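Local coordinates for PHB depolymerase (PDB 2D81), which hydrolyses the ester bonds of poly(3-hydroxybutyrate), a bacterial storage polyester, using a circularly permuted alpha/beta hydrolase fold, at residues T139-A144 / Y247-D252; C221-A226 / G308-I313. All coordinates share one frame; numbering follows the deposited sequence.

Followed from the N terminus, the chain first reaches 139-144, in the loop after strand 137-139, then strand segment 221-226 in the large mixed sheet. Segment 247-252, on helix 247-251, comes next and closes interaction 1 across 102 intervening residues; helix segment 308-313, near the C terminus, closes interaction 2 across 81. Because the segments alternate, the two closures cross rather than nest. Interaction 1 ties a surface loop to helix 247-251, whereas interaction 2 is a buried contact of helix 301-314 with a central strand. Their centres lie about 20 Å apart, yet they touch: Tyr247 of the first packs on His224 and Ala226 of the second.

Interaction 1: residues T139-A144 / Y247-D252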
ATOM      1  N   THR A 139       5.559 -13.494   4.304  1.00  7.22           N
ATOM      2  CA  THR A 139       4.825 -14.539   3.591  1.00  7.10           C
ATOM      3  C   THR A 139       5.015 -15.867   4.317  1.00  7.60           C
ATOM      4  O   THR A 139       5.699 -15.929   5.337  1.00  7.41           O
ATOM      5  CB  THR A 139       5.325 -14.697   2.145  1.00  7.31           C
ATOM      6  OG1 THR A 139       6.523 -15.481   2.130  1.00  6.86           O
ATOM      7  CG2 THR A 139       5.623 -13.334   1.539  1.00  6.72           C
ATOM      8  N   ASP A 140       4.414 -16.931   3.794  1.00  7.65           N
ATOM      9  CA  ASP A 140       4.603 -18.249   4.389  1.00  7.58           C
ATOM     10  C   ASP A 140       5.182 -19.238   3.386  1.00  8.30           C
ATOM     11  O   ASP A 140       4.995 -20.446   3.511  1.00  7.28           O
ATOM     12  CB  ASP A 140       3.277 -18.770   4.952  1.00  7.76           C
ATOM     13  CG  ASP A 140       2.261 -19.086   3.870  1.00  9.88           C
ATOM     14  OD1 ASP A 140       2.319 -18.470   2.782  1.00  9.30           O
ATOM     15  OD2 ASP A 140       1.389 -19.947   4.120  1.00  9.75           O
ATOM     16  N   PHE A 141       5.895 -18.719   2.394  1.00  7.74           N
ATOM     17  CA  PHE A 141       6.575 -19.573   1.432  1.00  9.46           C
ATOM     18  C   PHE A 141       7.937 -19.017   1.036  1.00 10.58           C
ATOM     19  O   PHE A 141       8.242 -17.847   1.277  1.00  9.13           O
ATOM     20  CB  PHE A 141       5.690 -19.784   0.196  1.00  9.14           C
ATOM     21  CG  PHE A 141       5.359 -18.520  -0.551  1.00 10.16           C
ATOM     22  CD1 PHE A 141       6.080 -18.159  -1.685  1.00 12.01           C
ATOM     23  CD2 PHE A 141       4.320 -17.696  -0.128  1.00 11.10           C
ATOM     24  CE1 PHE A 141       5.769 -16.996  -2.393  1.00  9.22           C
ATOM     25  CE2 PHE A 141       4.002 -16.531  -0.828  1.00  9.72           C
ATOM     26  CZ  PHE A 141       4.729 -16.182  -1.962  1.00  9.87           C
ATOM     27  N   ASN A 142       8.759 -19.875   0.441  1.00 10.71           N
ATOM     28  CA  ASN A 142      10.134 -19.529   0.108  1.00 11.43           C
ATOM     29  C   ASN A 142      10.223 -18.934  -1.294  1.00 12.81           C
ATOM     30  O   ASN A 142      10.688 -19.584  -2.233  1.00 12.66           O
ATOM     31  CB  ASN A 142      11.014 -20.779   0.213  1.00 13.83           C
ATOM     32  CG  ASN A 142      11.153 -21.272   1.639  1.00 15.77           C
ATOM     33  OD1 ASN A 142      11.339 -22.466   1.883  1.00 21.17           O
ATOM     34  ND2 ASN A 142      11.077 -20.351   2.593  1.00 14.97           N
ATOM     35  N   GLY A 143       9.765 -17.693  -1.427  1.00 11.47           N
ATOM     36  CA  GLY A 143       9.845 -17.012  -2.704  1.00 10.24           C
ATOM     37  C   GLY A 143      11.275 -16.877  -3.191  1.00  9.63           C
ATOM     38  O   GLY A 143      12.200 -16.723  -2.393  1.00  9.07           O
ATOM     39  N   ALA A 144      11.459 -16.936  -4.505  1.00  9.19           N
ATOM     40  CA  ALA A 144      12.795 -16.898  -5.094  1.00  9.68           C
ATOM     41  C   ALA A 144      13.591 -15.688  -4.613  1.00  8.73           C
ATOM     42  O   ALA A 144      13.181 -14.550  -4.811  1.00  9.68           O
ATOM     43  CB  ALA A 144      12.689 -16.878  -6.617  1.00  8.69           C
ATOM     44  N   TYR A 247       0.045 -12.092  -2.965  1.00  6.58           N
ATOM     45  CA  TYR A 247      -1.277 -11.526  -3.241  1.00  6.17           C
ATOM     46  C   TYR A 247      -1.977 -12.302  -4.348  1.00  5.50           C
ATOM     47  O   TYR A 247      -3.176 -12.581  -4.264  1.00  5.76           O
ATOM     48  CB  TYR A 247      -1.187 -10.063  -3.682  1.00  7.74           C
ATOM     49  CG  TYR A 247      -0.763  -9.081  -2.617  1.00  6.81           C
ATOM     50  CD1 TYR A 247       0.574  -8.743  -2.447  1.00  6.92           C
ATOM     51  CD2 TYR A 247      -1.711  -8.455  -1.805  1.00  8.37           C
ATOM     52  CE1 TYR A 247       0.964  -7.801  -1.500  1.00  7.96           C
ATOM     53  CE2 TYR A 247      -1.334  -7.515  -0.852  1.00  7.34           C
ATOM     54  CZ  TYR A 247       0.006  -7.191  -0.708  1.00  7.86           C
ATOM     55  OH  TYR A 247       0.388  -6.250   0.216  1.00  8.05           O
ATOM     56  N   ASN A 248      -1.226 -12.633  -5.393  1.00  5.12           N
ATOM     57  CA  ASN A 248      -1.826 -13.193  -6.595  1.00  6.25           C
ATOM     58  C   ASN A 248      -2.441 -14.560  -6.333  1.00  6.38           C
ATOM     59  O   ASN A 248      -3.430 -14.926  -6.966  1.00  7.74           O
ATOM     60  CB  ASN A 248      -0.791 -13.296  -7.719  1.00  7.24           C
ATOM     61  CG  ASN A 248      -0.214 -11.949  -8.099  1.00  9.37           C
ATOM     62  OD1 ASN A 248      -0.820 -10.910  -7.838  1.00  8.20           O
ATOM     63  ND2 ASN A 248       0.955 -11.961  -8.729  1.00 10.30           N
ATOM     64  N   LYS A 249      -1.857 -15.309  -5.400  1.00  6.82           N
ATOM     65  CA  LYS A 249      -2.381 -16.624  -5.038  1.00  8.25           C
ATOM     66  C   LYS A 249      -3.824 -16.525  -4.560  1.00  8.76           C
ATOM     67  O   LYS A 249      -4.656 -17.376  -4.883  1.00  7.96           O
ATOM     68  CB  LYS A 249      -1.524 -17.251  -3.934  1.00  9.88           C
ATOM     69  CG  LYS A 249      -0.076 -17.484  -4.329  1.00 11.21           C
ATOM     70  CD  LYS A 249       0.704 -18.132  -3.199  1.00 12.75           C
ATOM     71  CE  LYS A 249       2.138 -18.407  -3.613  1.00 17.04           C
ATOM     72  NZ  LYS A 249       2.207 -19.338  -4.774  1.00 18.74           N
ATOM     73  N   TRP A 250      -4.115 -15.484  -3.784  1.00  7.10           N
ATOM     74  CA  TRP A 250      -5.464 -15.259  -3.281  1.00  7.46           C
ATOM     75  C   TRP A 250      -6.374 -14.627  -4.330  1.00  7.16           C
ATOM     76  O   TRP A 250      -7.542 -15.002  -4.460  1.00  5.74           O
ATOM     77  CB  TRP A 250      -5.419 -14.379  -2.026  1.00  6.89           C
ATOM     78  CG  TRP A 250      -4.873 -15.096  -0.834  1.00  6.32           C
ATOM     79  CD1 TRP A 250      -3.577 -15.109  -0.396  1.00  7.15           C
ATOM     80  CD2 TRP A 250      -5.599 -15.967   0.040  1.00  7.39           C
ATOM     81  NE1 TRP A 250      -3.453 -15.939   0.697  1.00  6.45           N
ATOM     82  CE2 TRP A 250      -4.680 -16.478   0.984  1.00  8.24           C
ATOM     83  CE3 TRP A 250      -6.942 -16.370   0.115  1.00  9.37           C
ATOM     84  CZ2 TRP A 250      -5.060 -17.370   1.992  1.00  9.96           C
ATOM     85  CZ3 TRP A 250      -7.319 -17.258   1.118  1.00  9.66           C
ATOM     86  CH2 TRP A 250      -6.379 -17.748   2.042  1.00  9.83           C
ATOM     87  N   ALA A 251      -5.841 -13.667  -5.078  1.00  5.92           N
ATOM     88  CA  ALA A 251      -6.613 -13.008  -6.124  1.00  6.23           C
ATOM     89  C   ALA A 251      -7.133 -14.035  -7.126  1.00  7.53           C
ATOM     90  O   ALA A 251      -8.262 -13.925  -7.616  1.00  6.67           O
ATOM     91  CB  ALA A 251      -5.746 -11.978  -6.839  1.00  7.96           C
ATOM     92  N   ASP A 252      -6.307 -15.035  -7.421  1.00  7.54           N
ATOM     93  CA  ASP A 252      -6.565 -15.925  -8.552  1.00  8.27           C
ATOM     94  C   ASP A 252      -7.859 -16.713  -8.393  1.00  9.60           C
ATOM     95  O   ASP A 252      -8.491 -17.086  -9.381  1.00  8.76           O
ATOM     96  CB  ASP A 252      -5.408 -16.910  -8.738  1.00  7.82           C
ATOM     97  CG  ASP A 252      -5.376 -17.504 -10.131  1.00  7.65           C
ATOM     98  OD1 ASP A 252      -5.206 -18.733 -10.265  1.00  8.22           O
ATOM     99  OD2 ASP A 252      -5.516 -16.732 -11.095  1.00  6.99           O
TER
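Lys249 lays the last part of its side chain over one face of the Phe141 ring, a compact example of a lysine using both its methylene and its charge on an aromatic surface. The methylene Lys249 CE makes the close approach, 3.8 Å from Phe141 CZ and equally near Phe141 CE2, so it lies over the face, shifted toward the CE2-CZ rim. This is a CH-pi contact, with Lys249 CE 3.9 Å from the Phe141 ring centroid. The ammonium stands higher over the same face: Lys249 NZ is 4.9 Å from the Phe141 centroid and 11° off the ring normal, a cation-pi geometry. The lysine chain runs extended as far as CE and then bends at chi4 (-61°), which sets NZ over the face.

On the phenylalanine side, CG stands between the backbone N and the carbonyl carbon (chi1 61°), carrying the ring out to the lysine. The opposite face meets Thr139 OG1, 3.8 Å above the plane, and Asp140 OD1 lies in plane at the edge. Thr139 OG1 accepts a weak, nearly straight hydrogen bond from Phe141 N at 3.3 Å and is also hydrogen-bonded to the carbonyl oxygen of Ser158. Replacing the phenylalanine with a serine would probably leave the lysine ammonium without its aromatic face and set the end of that chain free to turn.

Bonds of neighbouring groups tie the two segments to their surroundings. Asp140 forms a salt bridge with Arg179, and the backbone of Lys249 is hydrogen-bonded to Asn180. This is a surface contact: the loop after strand 137-139 comes up to the outer side of helix 247-251, while Trp250 packs on helix 164-173 and Ala251 rests on strand 256-260 of the main sheet.

Interaction 2: residues C221-A226 / G308-I313; sequences CSLHVA and GQVKQI
Leu223, Val225, Val310 and Ile313 meet by apolar contact alone, with no hydrogen bond crossing between the strand and the helix. Leu223 is the shared partner. Its CD2 methyl sits between two helix residues, 4.0 Å from Val310 CG1 and 4.0 Å from Ile313 CG2, while CD1 reaches Ile313 CD1 at 4.2 Å. With CG anti to the backbone N (chi1 173°), the leucine brings its two methyls into contact with the helix side chains; it crosses Ile313 at about a right angle. Two residues along the strand, Val225 adds a methyl-to-methyl contact, CG2 to Val310 CG2 at 3.8 Å. Val310 thus divides its branches, CG1 going to the leucine and CG2 to the valine.

Strand 221-227 lies inside the mixed sheet of the alpha/beta hydrolase fold, between strands 13-18 and 256-260, and helix 301-314 packs against one face of that sheet. The local axes are nearly antiparallel, at 167°, and approach to 10.4 Å. Val8 of strand 8-9 touches both Leu223 and Ile313 and so extends the apolar cluster.

Polar and covalent links flank the apolar contact. His224, alternating onto the other face of the strand, is hydrogen-bonded to Ser14 and Ser16, and the NE2 atoms of Gln309 and Gln312 are hydrogen-bonded to the carbonyl oxygens of Tyr197 and Leu3, respectively. At the start of the strand, a disulfide joins Cys221 to Cys214.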
ATOM      1  N   CYS A 221     -15.406  -8.315 -10.884  1.00  9.04           N
ATOM      2  CA  CYS A 221     -14.208  -8.534 -10.085  1.00  9.58           C
ATOM      3  C   CYS A 221     -13.982  -7.398  -9.096  1.00  8.43           C
ATOM      4  O   CYS A 221     -14.563  -6.321  -9.228  1.00  8.41           O
ATOM      5  CB  CYS A 221     -12.998  -8.696 -11.017  1.00  8.69           C
ATOM      6  SG  CYS A 221     -13.023 -10.328 -11.833  1.00 13.89           S
ATOM      7  N   SER A 222     -13.154  -7.658  -8.090  1.00  9.32           N
ATOM      8  CA  SER A 222     -12.720  -6.624  -7.160  1.00  8.37           C
ATOM      9  C   SER A 222     -11.320  -6.153  -7.530  1.00  8.73           C
ATOM     10  O   SER A 222     -10.697  -6.700  -8.438  1.00  7.50           O
ATOM     11  CB  SER A 222     -12.719  -7.163  -5.728  1.00  9.61           C
ATOM     12  OG  SER A 222     -11.896  -8.313  -5.615  1.00 11.13           O
ATOM     13  N   LEU A 223     -10.827  -5.146  -6.816  1.00  7.07           N
ATOM     14  CA  LEU A 223      -9.510  -4.587  -7.096  1.00  5.80           C
ATOM     15  C   LEU A 223      -8.770  -4.250  -5.805  1.00  5.37           C
ATOM     16  O   LEU A 223      -9.269  -3.490  -4.971  1.00  5.67           O
ATOM     17  CB  LEU A 223      -9.645  -3.322  -7.945  1.00  6.12           C
ATOM     18  CG  LEU A 223      -8.366  -2.510  -8.192  1.00  6.49           C
ATOM     19  CD1 LEU A 223      -7.379  -3.309  -9.029  1.00  6.38           C
ATOM     20  CD2 LEU A 223      -8.726  -1.211  -8.904  1.00  9.34           C
ATOM     21  N   HIS A 224      -7.582  -4.821  -5.649  1.00  7.24           N
ATOM     22  CA  HIS A 224      -6.689  -4.455  -4.556  1.00  5.28           C
ATOM     23  C   HIS A 224      -5.415  -3.859  -5.141  1.00  5.86           C
ATOM     24  O   HIS A 224      -4.803  -4.437  -6.043  1.00  6.78           O
ATOM     25  CB  HIS A 224      -6.332  -5.686  -3.718  1.00  6.57           C
ATOM     26  CG  HIS A 224      -5.528  -5.375  -2.494  1.00  5.88           C
ATOM     27  ND1 HIS A 224      -6.072  -4.771  -1.380  1.00  6.01           N
ATOM     28  CD2 HIS A 224      -4.217  -5.569  -2.212  1.00  5.92           C
ATOM     29  CE1 HIS A 224      -5.132  -4.609  -0.466  1.00  6.59           C
ATOM     30  NE2 HIS A 224      -3.997  -5.085  -0.947  1.00  5.77           N
ATOM     31  N   VAL A 225      -5.025  -2.700  -4.624  1.00  3.81           N
ATOM     32  CA  VAL A 225      -3.778  -2.060  -5.014  1.00  5.30           C
ATOM     33  C   VAL A 225      -2.712  -2.417  -3.983  1.00  5.26           C
ATOM     34  O   VAL A 225      -2.889  -2.167  -2.791  1.00  6.06           O
ATOM     35  CB  VAL A 225      -3.946  -0.523  -5.063  1.00  5.84           C
ATOM     36  CG1 VAL A 225      -2.651   0.138  -5.523  1.00  7.12           C
ATOM     37  CG2 VAL A 225      -5.092  -0.160  -5.998  1.00  8.65           C
ATOM     38  N   ALA A 226      -1.618  -3.015  -4.442  1.00  3.91           N
ATOM     39  CA  ALA A 226      -0.535  -3.417  -3.547  1.00  4.93           C
ATOM     40  C   ALA A 226       0.727  -2.602  -3.826  1.00  5.41           C
ATOM     41  O   ALA A 226       1.229  -2.583  -4.951  1.00  6.35           O
ATOM     42  CB  ALA A 226      -0.246  -4.908  -3.712  1.00  4.14           C
ATOM     43  N   GLY A 308      -5.926   7.562 -10.452  1.00  6.70           N
ATOM     44  CA  GLY A 308      -6.272   7.620 -11.862  1.00  8.02           C
ATOM     45  C   GLY A 308      -6.238   6.245 -12.497  1.00  9.07           C
ATOM     46  O   GLY A 308      -7.084   5.908 -13.328  1.00  9.77           O
ATOM     47  N   GLN A 309      -5.249   5.450 -12.103  1.00  6.93           N
ATOM     48  CA  GLN A 309      -5.164   4.063 -12.530  1.00  7.77           C
ATOM     49  C   GLN A 309      -6.394   3.293 -12.070  1.00  6.83           C
ATOM     50  O   GLN A 309      -7.000   2.550 -12.839  1.00  7.85           O
ATOM     51  CB  GLN A 309      -3.897   3.420 -11.957  1.00  7.86           C
ATOM     52  CG  GLN A 309      -2.605   3.961 -12.563  1.00  7.85           C
ATOM     53  CD  GLN A 309      -1.371   3.407 -11.884  1.00  6.98           C
ATOM     54  OE1 GLN A 309      -1.418   2.342 -11.273  1.00  8.73           O
ATOM     55  NE2 GLN A 309      -0.251   4.122 -11.999  1.00  6.81           N
ATOM     56  N   VAL A 310      -6.764   3.481 -10.808  1.00  6.89           N
ATOM     57  CA  VAL A 310      -7.920   2.792 -10.253  1.00  6.46           C
ATOM     58  C   VAL A 310      -9.192   3.172 -11.003  1.00  6.85           C
ATOM     59  O   VAL A 310      -9.998   2.308 -11.354  1.00  5.67           O
ATOM     60  CB  VAL A 310      -8.096   3.128  -8.758  1.00  6.90           C
ATOM     61  CG1 VAL A 310      -9.441   2.627  -8.262  1.00  8.08           C
ATOM     62  CG2 VAL A 310      -6.968   2.497  -7.958  1.00  7.42           C
ATOM     63  N   LYS A 311      -9.370   4.467 -11.243  1.00  6.76           N
ATOM     64  CA  LYS A 311     -10.572   4.958 -11.909  1.00  9.10           C
ATOM     65  C   LYS A 311     -10.719   4.324 -13.289  1.00  9.76           C
ATOM     66  O   LYS A 311     -11.828   4.004 -13.721  1.00  8.98           O
ATOM     67  CB  LYS A 311     -10.511   6.480 -12.059  1.00 11.71           C
ATOM     68  CG  LYS A 311     -10.409   7.256 -10.753  1.00 17.94           C
ATOM     69  CD  LYS A 311     -11.762   7.474 -10.102  1.00 20.13           C
ATOM     70  CE  LYS A 311     -11.634   8.411  -8.909  1.00 22.25           C
ATOM     71  NZ  LYS A 311     -12.949   8.767  -8.309  1.00 23.14           N
ATOM     72  N   GLN A 312      -9.595   4.149 -13.979  1.00  8.22           N
ATOM     73  CA  GLN A 312      -9.603   3.544 -15.308  1.00  8.82           C
ATOM     74  C   GLN A 312     -10.041   2.085 -15.233  1.00  8.51           C
ATOM     75  O   GLN A 312     -10.896   1.643 -15.999  1.00  8.51           O
ATOM     76  CB  GLN A 312      -8.212   3.647 -15.937  1.00  7.62           C
ATOM     77  CG  GLN A 312      -8.029   2.875 -17.249  1.00 10.01           C
ATOM     78  CD  GLN A 312      -9.031   3.262 -18.323  1.00 10.75           C
ATOM     79  OE1 GLN A 312      -9.675   4.310 -18.247  1.00 11.48           O
ATOM     80  NE2 GLN A 312      -9.159   2.418 -19.341  1.00 13.97           N
ATOM     81  N   ILE A 313      -9.460   1.343 -14.297  1.00  6.22           N
ATOM     82  CA  ILE A 313      -9.775  -0.073 -14.157  1.00  8.09           C
ATOM     83  C   ILE A 313     -11.248  -0.312 -13.827  1.00  8.33           C
ATOM     84  O   ILE A 313     -11.859  -1.235 -14.360  1.00 10.00           O
ATOM     85  CB  ILE A 313      -8.895  -0.728 -13.074  1.00  4.97           C
ATOM     86  CG1 ILE A 313      -7.442  -0.778 -13.560  1.00  6.47           C
ATOM     87  CG2 ILE A 313      -9.409  -2.127 -12.747  1.00  7.87           C
ATOM     88  CD1 ILE A 313      -6.436  -1.170 -12.498  1.00  6.28           C
TER